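Local coordinates for acyl-[acyl-carrier-protein]--UDP-N-acetylglucosamine O-acyltransferase (Acinetobacter baumannii, PDB 4E6U) that transfers an acyl chain from acyl carrier protein to UDP-N-acetylglucosamine, the reaction that opens lipid A synthesis in the lipopolysaccharide pathway, at residues T56-N62 and W85-N91; S69-Q75 and C98-T104. One frame throughout, in Å; residues are numbered along the deposited sequence. Where two conformers were deposited one is given.

Interaction 1 (T56-N62 and W85-N91); sequences TRIGQNN and WLEIGNN
Strands 56-58 and 85-88 run parallel, their axes 4.7 Å apart and 5° from alignment, pairing Thr56 with Leu86, Arg57 with Glu87 and Ile58 with Ile88. Arg57 N donates to Leu86 O (2.9 Å), Arg57 O accepts from Ile88 N (2.8 Å), and Gly59 N reaches Ile88 O (2.9 Å) and, weakly, Gly89 O (3.1 Å). Gly89 O is also taken by Asn62 ND2 (2.8 Å). Past the strands an ideal CB on Gly59 would lie 2.3 Å from both Asn90 OD1 and Gly89 O, so glycine fits here. Asn90 OD1 accepts from Gln60 N (2.8 Å), while Gln60 O takes Asn91 N (2.9 Å). Asn61 and Asn91 both adopt left-handed backbone angles (59/31° and 62/33°); water 1 joins Asn61 ND2 (2.7 Å) to Asn91 OD1 (2.5 Å). On the Arg57-Glu87 face, extended Arg57 (chi1 m, chi2 and chi3 t) forms a salt bridge from NH1 to Glu87 OE2 (2.6 Å), while Glu87 OE1 forms a second salt bridge with Lys112 NZ. The Arg57 guanidinium lies flat on Trp85, planes at 9°, with Arg57 CZ 4.0 Å from the six-membered ring centroid: a cation-pi stack. Opposite, Ile58 CG1 meets Ile88 CD1 at 4.2 Å, and Thr56 OG1 bonds to Gly54 O. Short strands stacked in register on successive coils, with left-handed residues at equivalent corners, are characteristic of the left-handed parallel beta-helix built from hexapeptide repeats.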
loop_
_atom_site.group_PDB
_atom_site.type_symbol
_atom_site.label_atom_id
_atom_site.label_comp_id
_atom_site.label_asym_id
_atom_site.label_seq_id
_atom_site.Cartn_x
_atom_site.Cartn_y
_atom_site.Cartn_z
ATOM N N THR A 56 5.644 -19.459 15.839
ATOM C CA THR A 56 6.458 -19.153 14.678
ATOM C C THR A 56 7.837 -19.768 14.850
ATOM O O THR A 56 8.464 -19.601 15.906
ATOM C CB THR A 56 6.569 -17.607 14.487
ATOM O OG1 THR A 56 5.255 -17.087 14.215
ATOM C CG2 THR A 56 7.465 -17.236 13.327
ATOM N N ARG A 57 8.300 -20.477 13.821
ATOM C CA ARG A 57 9.661 -20.996 13.783
ATOM C C ARG A 57 10.427 -20.179 12.772
ATOM O O ARG A 57 10.000 -20.085 11.618
ATOM C CB ARG A 57 9.674 -22.476 13.377
ATOM C CG ARG A 57 8.936 -23.356 14.355
ATOM C CD ARG A 57 8.931 -24.824 13.924
ATOM N NE ARG A 57 7.943 -25.568 14.704
ATOM C CZ ARG A 57 6.732 -25.922 14.279
ATOM N NH1 ARG A 57 6.323 -25.632 13.046
ATOM N NH2 ARG A 57 5.922 -26.583 15.100
ATOM N N ILE A 58 11.512 -19.541 13.202
ATOM C CA ILE A 58 12.359 -18.709 12.354
ATOM C C ILE A 58 13.730 -19.358 12.259
ATOM O O ILE A 58 14.319 -19.692 13.284
ATOM C CB ILE A 58 12.486 -17.272 12.927
ATOM C CG1 ILE A 58 11.093 -16.635 12.974
ATOM C CG2 ILE A 58 13.458 -16.434 12.098
ATOM C CD1 ILE A 58 11.003 -15.335 13.754
ATOM N N GLY A 59 14.227 -19.531 11.046
ATOM C CA GLY A 59 15.530 -20.167 10.829
ATOM C C GLY A 59 16.721 -19.271 11.088
ATOM O O GLY A 59 16.665 -18.347 11.902
ATOM N N GLN A 60 17.807 -19.550 10.387
ATOM C CA GLN A 60 19.085 -18.936 10.689
ATOM C C GLN A 60 19.354 -17.755 9.794
ATOM O O GLN A 60 18.930 -17.725 8.635
ATOM C CB GLN A 60 20.206 -19.962 10.479
ATOM C CG GLN A 60 20.106 -21.164 11.425
ATOM C CD GLN A 60 21.284 -22.131 11.326
ATOM O OE1 GLN A 60 21.491 -22.947 12.225
ATOM N NE2 GLN A 60 22.045 -22.049 10.248
ATOM N N ASN A 61 20.063 -16.768 10.341
ATOM C CA ASN A 61 20.573 -15.650 9.553
ATOM C C ASN A 61 19.521 -14.809 8.826
ATOM O O ASN A 61 19.799 -14.226 7.775
ATOM C CB ASN A 61 21.686 -16.112 8.590
ATOM C CG ASN A 61 22.856 -16.726 9.331
ATOM O OD1 ASN A 61 23.368 -16.144 10.277
ATOM N ND2 ASN A 61 23.261 -17.913 8.915
ATOM N N ASN A 62 18.331 -14.721 9.428
ATOM C CA ASN A 62 17.296 -13.806 8.943
ATOM C C ASN A 62 17.542 -12.419 9.486
ATOM O O ASN A 62 18.226 -12.251 10.494
ATOM C CB ASN A 62 15.937 -14.327 9.393
ATOM C CG ASN A 62 15.592 -15.643 8.722
ATOM O OD1 ASN A 62 15.311 -15.673 7.526
ATOM N ND2 ASN A 62 15.626 -16.731 9.466
ATOM N N TRP A 85 0.402 -22.139 12.714
ATOM C CA TRP A 85 1.821 -21.803 12.719
ATOM C C TRP A 85 2.261 -20.982 11.519
ATOM O O TRP A 85 1.602 -20.956 10.468
ATOM C CB TRP A 85 2.636 -23.108 12.752
ATOM C CG TRP A 85 2.486 -23.829 14.048
ATOM C CD1 TRP A 85 1.460 -24.668 14.417
ATOM C CD2 TRP A 85 3.376 -23.759 15.162
ATOM N NE1 TRP A 85 1.670 -25.121 15.698
ATOM C CE2 TRP A 85 2.839 -24.589 16.174
ATOM C CE3 TRP A 85 4.587 -23.091 15.397
ATOM C CZ2 TRP A 85 3.467 -24.752 17.422
ATOM C CZ3 TRP A 85 5.212 -23.255 16.646
ATOM C CH2 TRP A 85 4.642 -24.080 17.631
ATOM N N LEU A 86 3.402 -20.337 11.706
ATOM C CA LEU A 86 4.205 -19.753 10.649
ATOM C C LEU A 86 5.603 -20.345 10.719
ATOM O O LEU A 86 6.176 -20.439 11.805
ATOM C CB LEU A 86 4.285 -18.213 10.774
ATOM C CG LEU A 86 5.313 -17.481 9.890
ATOM C CD1 LEU A 86 4.950 -17.614 8.421
ATOM C CD2 LEU A 86 5.366 -16.002 10.269
ATOM N N GLU A 87 6.147 -20.712 9.565
ATOM C CA GLU A 87 7.547 -21.100 9.453
ATOM C C GLU A 87 8.279 -20.205 8.471
ATOM O O GLU A 87 7.764 -19.915 7.384
ATOM C CB GLU A 87 7.644 -22.571 9.001
ATOM C CG GLU A 87 7.299 -23.558 10.096
ATOM C CD GLU A 87 7.233 -24.997 9.626
ATOM O OE1 GLU A 87 7.414 -25.262 8.414
ATOM O OE2 GLU A 87 6.965 -25.852 10.496
ATOM N N ILE A 88 9.474 -19.770 8.851
ATOM C CA ILE A 88 10.349 -18.978 8.018
ATOM C C ILE A 88 11.690 -19.708 7.982
ATOM O O ILE A 88 12.177 -20.127 9.039
ATOM C CB ILE A 88 10.518 -17.567 8.634
ATOM C CG1 ILE A 88 9.208 -16.783 8.523
ATOM C CG2 ILE A 88 11.656 -16.802 7.982
ATOM C CD1 ILE A 88 9.167 -15.538 9.417
ATOM N N GLY A 89 12.272 -19.844 6.793
ATOM C CA GLY A 89 13.566 -20.537 6.637
ATOM C C GLY A 89 14.744 -19.658 6.995
ATOM O O GLY A 89 14.743 -18.992 8.049
ATOM N N ASN A 90 15.764 -19.667 6.147
ATOM C CA ASN A 90 17.036 -19.040 6.461
ATOM C C ASN A 90 17.349 -17.897 5.526
ATOM O O ASN A 90 16.921 -17.894 4.376
ATOM C CB ASN A 90 18.157 -20.074 6.315
ATOM C CG ASN A 90 17.870 -21.339 7.057
ATOM O OD1 ASN A 90 17.512 -21.332 8.223
ATOM N ND2 ASN A 90 18.038 -22.470 6.362
ATOM N N ASN A 91 18.122 -16.926 6.006
ATOM C CA ASN A 91 18.698 -15.908 5.145
ATOM C C ASN A 91 17.680 -15.037 4.411
ATOM O O ASN A 91 17.921 -14.579 3.297
ATOM C CB ASN A 91 19.704 -16.516 4.143
ATOM C CG ASN A 91 20.913 -17.136 4.822
ATOM O OD1 ASN A 91 20.877 -18.291 5.240
ATOM N ND2 ASN A 91 21.975 -16.383 4.922
HETATM O O HOH W 1 22.280 -19.481 6.968
#

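Interaction 2 (S69-Q75 and C98-T104); sequences SVGEVCQ and CSLHRGT
Two chain segments start as parallel neighbours, Ser69 beside Ser99 and Val70 beside Leu100, then slip by one residue, pairing Glu72 with His101. Ser69 N to Cys98 O and Leu100 N to Ser69 O (both 2.9 Å) set the first register. Leu100 O then accepts from Gly71 N (2.8 Å) and Glu72 N (3.3 Å), which defines a beta bulge; Gly71 has phi/psi 70/45°, favouring glycine, and turns the corner. Arg102 N to Glu72 O (2.9 Å) resumes the pairing. Arg102 (chi1 m, chi2 t, chi3 m) folds its guanidinium back over the Glu72-Val73 peptide, so that NH1 bonds to Gly71 O (2.8 Å). Glu72 (chi1 t, chi2 p) curls until OE2 accepts from Val73 N (2.8 Å); water 2 links this OE2 (2.7 Å) to Arg102 NH1 (2.9 Å). With chi1 m, His101 sets a ring face under Val73 O, its CG 3.7 Å from that oxygen, and its edge against Gln75, CE1 to CG 3.6 Å. Water 4 lies 2.9 Å from His101 ND1 and 3.0 Å from Gln75 N, and His101 NE2 bonds to Glu96 of the second subunit. Cys74 (chi1 p) places SG 3.5 Å from Thr104 CG2. Val70 and Leu100 point to the face opposite Ser69 and His101, and meet Leu86. The whole is a bulged corner of a left-handed beta-helix, from which both segments run out into loops beside the second subunit.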
loop_
_atom_site.group_PDB
_atom_site.type_symbol
_atom_site.label_atom_id
_atom_site.label_comp_id
_atom_site.label_asym_id
_atom_site.label_seq_id
_atom_site.Cartn_x
_atom_site.Cartn_y
_atom_site.Cartn_z
ATOM N N SER A 69 5.230 -7.205 11.534
ATOM C CA SER A 69 4.334 -8.047 12.316
ATOM C C SER A 69 4.471 -9.467 11.785
ATOM O O SER A 69 4.029 -9.774 10.669
ATOM C CB SER A 69 2.902 -7.552 12.157
ATOM O OG SER A 69 2.000 -8.394 12.844
ATOM N N VAL A 70 5.127 -10.298 12.564
ATOM C CA VAL A 70 5.561 -11.613 12.087
ATOM C C VAL A 70 4.852 -12.691 12.873
ATOM O O VAL A 70 4.952 -12.736 14.101
ATOM C CB VAL A 70 7.098 -11.755 12.238
ATOM C CG1 VAL A 70 7.581 -13.138 11.777
ATOM C CG2 VAL A 70 7.791 -10.702 11.406
ATOM N N GLY A 71 4.137 -13.573 12.184
ATOM C CA GLY A 71 3.477 -14.687 12.895
ATOM C C GLY A 71 2.325 -14.221 13.754
ATOM O O GLY A 71 2.184 -14.619 14.915
ATOM N N GLU A 72 1.508 -13.348 13.181
ATOM C CA GLU A 72 0.284 -12.918 13.826
ATOM C C GLU A 72 -0.879 -13.766 13.319
ATOM O O GLU A 72 -0.780 -14.358 12.237
ATOM C CB GLU A 72 0.050 -11.419 13.546
ATOM C CG GLU A 72 -1.104 -10.788 14.350
ATOM C CD GLU A 72 -1.009 -11.121 15.845
ATOM O OE1 GLU A 72 -0.261 -10.424 16.557
ATOM O OE2 GLU A 72 -1.645 -12.102 16.318
ATOM N N VAL A 73 -1.959 -13.824 14.092
ATOM C CA VAL A 73 -3.148 -14.570 13.691
ATOM C C VAL A 73 -3.654 -14.035 12.357
ATOM O O VAL A 73 -3.547 -12.843 12.034
ATOM C CB VAL A 73 -4.265 -14.494 14.765
ATOM C CG1 VAL A 73 -3.846 -15.223 16.039
ATOM C CG2 VAL A 73 -4.702 -13.051 15.047
ATOM N N CYS A 74 -4.234 -14.915 11.574
ATOM C CA CYS A 74 -4.681 -14.514 10.248
ATOM C C CYS A 74 -5.934 -13.640 10.258
ATOM O O CYS A 74 -6.542 -13.407 11.299
ATOM C CB CYS A 74 -4.899 -15.724 9.371
ATOM S SG CYS A 74 -6.348 -16.629 9.768
ATOM N N GLN A 75 -6.304 -13.190 9.066
ATOM C CA GLN A 75 -7.435 -12.275 8.870
ATOM C C GLN A 75 -8.698 -12.984 8.382
ATOM O O GLN A 75 -9.733 -12.343 8.192
ATOM C CB GLN A 75 -7.036 -11.195 7.862
ATOM C CG GLN A 75 -5.893 -10.346 8.377
ATOM C CD GLN A 75 -5.553 -9.207 7.450
ATOM O OE1 GLN A 75 -5.570 -8.048 7.872
ATOM N NE2 GLN A 75 -5.207 -9.510 6.200
ATOM N N CYS A 98 6.189 -5.142 7.081
ATOM C CA CYS A 98 5.638 -6.405 6.573
ATOM C C CYS A 98 4.668 -7.013 7.552
ATOM O O CYS A 98 4.697 -6.721 8.763
ATOM C CB CYS A 98 6.745 -7.418 6.279
ATOM S SG CYS A 98 7.755 -6.977 4.841
ATOM N N SER A 99 3.786 -7.862 7.036
ATOM C CA SER A 99 2.870 -8.615 7.893
ATOM C C SER A 99 2.813 -10.033 7.361
ATOM O O SER A 99 2.545 -10.240 6.170
ATOM C CB SER A 99 1.482 -7.967 7.977
ATOM O OG SER A 99 0.968 -7.680 6.688
ATOM N N LEU A 100 3.147 -10.984 8.223
ATOM C CA LEU A 100 3.182 -12.401 7.867
ATOM C C LEU A 100 2.261 -13.117 8.829
ATOM O O LEU A 100 2.460 -13.074 10.044
ATOM C CB LEU A 100 4.602 -12.976 7.950
ATOM C CG LEU A 100 5.527 -12.576 6.809
ATOM C CD1 LEU A 100 6.215 -11.257 7.137
ATOM C CD2 LEU A 100 6.549 -13.687 6.549
ATOM N N HIS A 101 1.234 -13.772 8.299
ATOM C CA HIS A 101 0.204 -14.356 9.151
ATOM C C HIS A 101 0.222 -15.872 9.190
ATOM O O HIS A 101 0.614 -16.505 8.226
ATOM C CB HIS A 101 -1.178 -13.855 8.748
ATOM C CG HIS A 101 -1.392 -12.418 9.073
ATOM N ND1 HIS A 101 -2.463 -11.696 8.594
ATOM C CD2 HIS A 101 -0.645 -11.557 9.810
ATOM C CE1 HIS A 101 -2.382 -10.456 9.051
ATOM N NE2 HIS A 101 -1.296 -10.348 9.800
ATOM N N ARG A 102 -0.196 -16.405 10.331
ATOM C CA ARG A 102 -0.222 -17.846 10.567
ATOM C C ARG A 102 -1.351 -18.498 9.779
ATOM O O ARG A 102 -2.215 -17.820 9.215
ATOM C CB ARG A 102 -0.327 -18.118 12.064
ATOM C CG ARG A 102 0.825 -17.457 12.849
ATOM C CD ARG A 102 0.990 -18.017 14.247
ATOM N NE ARG A 102 -0.237 -18.013 15.054
ATOM C CZ ARG A 102 -0.521 -17.138 16.023
ATOM N NH1 ARG A 102 0.296 -16.134 16.318
ATOM N NH2 ARG A 102 -1.642 -17.270 16.725
ATOM N N GLY A 103 -1.319 -19.831 9.721
ATOM C CA GLY A 103 -2.271 -20.567 8.873
ATOM C C GLY A 103 -3.656 -20.773 9.452
ATOM O O GLY A 103 -4.013 -20.222 10.485
ATOM N N THR A 104 -4.447 -21.580 8.742
ATOM C CA THR A 104 -5.789 -21.944 9.195
ATOM C C THR A 104 -5.927 -23.460 9.173
ATOM O O THR A 104 -5.284 -24.144 8.375
ATOM C CB THR A 104 -6.900 -21.336 8.320
ATOM O OG1 THR A 104 -6.776 -21.820 6.977
ATOM C CG2 THR A 104 -6.832 -19.801 8.328
HETATM O O HOH W 2 -0.262 -13.783 17.988
HETATM O O HOH W 3 -4.028 -17.796 12.115
HETATM O O HOH W 4 -4.123 -13.386 7.007
#

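Interactions 1 and 2 lie on consecutive, overlapping turns of the beta-helix, on two of its three sheets, with centres about 13 Å apart; their segments alternate along the chain, strand 85-88 directly following strand 69-70. They meet at a corner: Thr56 OG1 packs on Gly71 CA (3.3 Å), Leu86 CD2 on Gly71 N (3.3 Å), and Ile88 CD1 touches Val70 CG1 (3.7 Å) in the interior of the coil. A probable hydrogen bond from Gly103 N to Trp85 O (3.2 Å) ties the two further. No other subunit touches interaction 1, whereas 69-75/98-104 borders the second subunit; active sites of LpxA relatives lie between adjacent subunits, so interaction 2 is probably the nearer to catalysis.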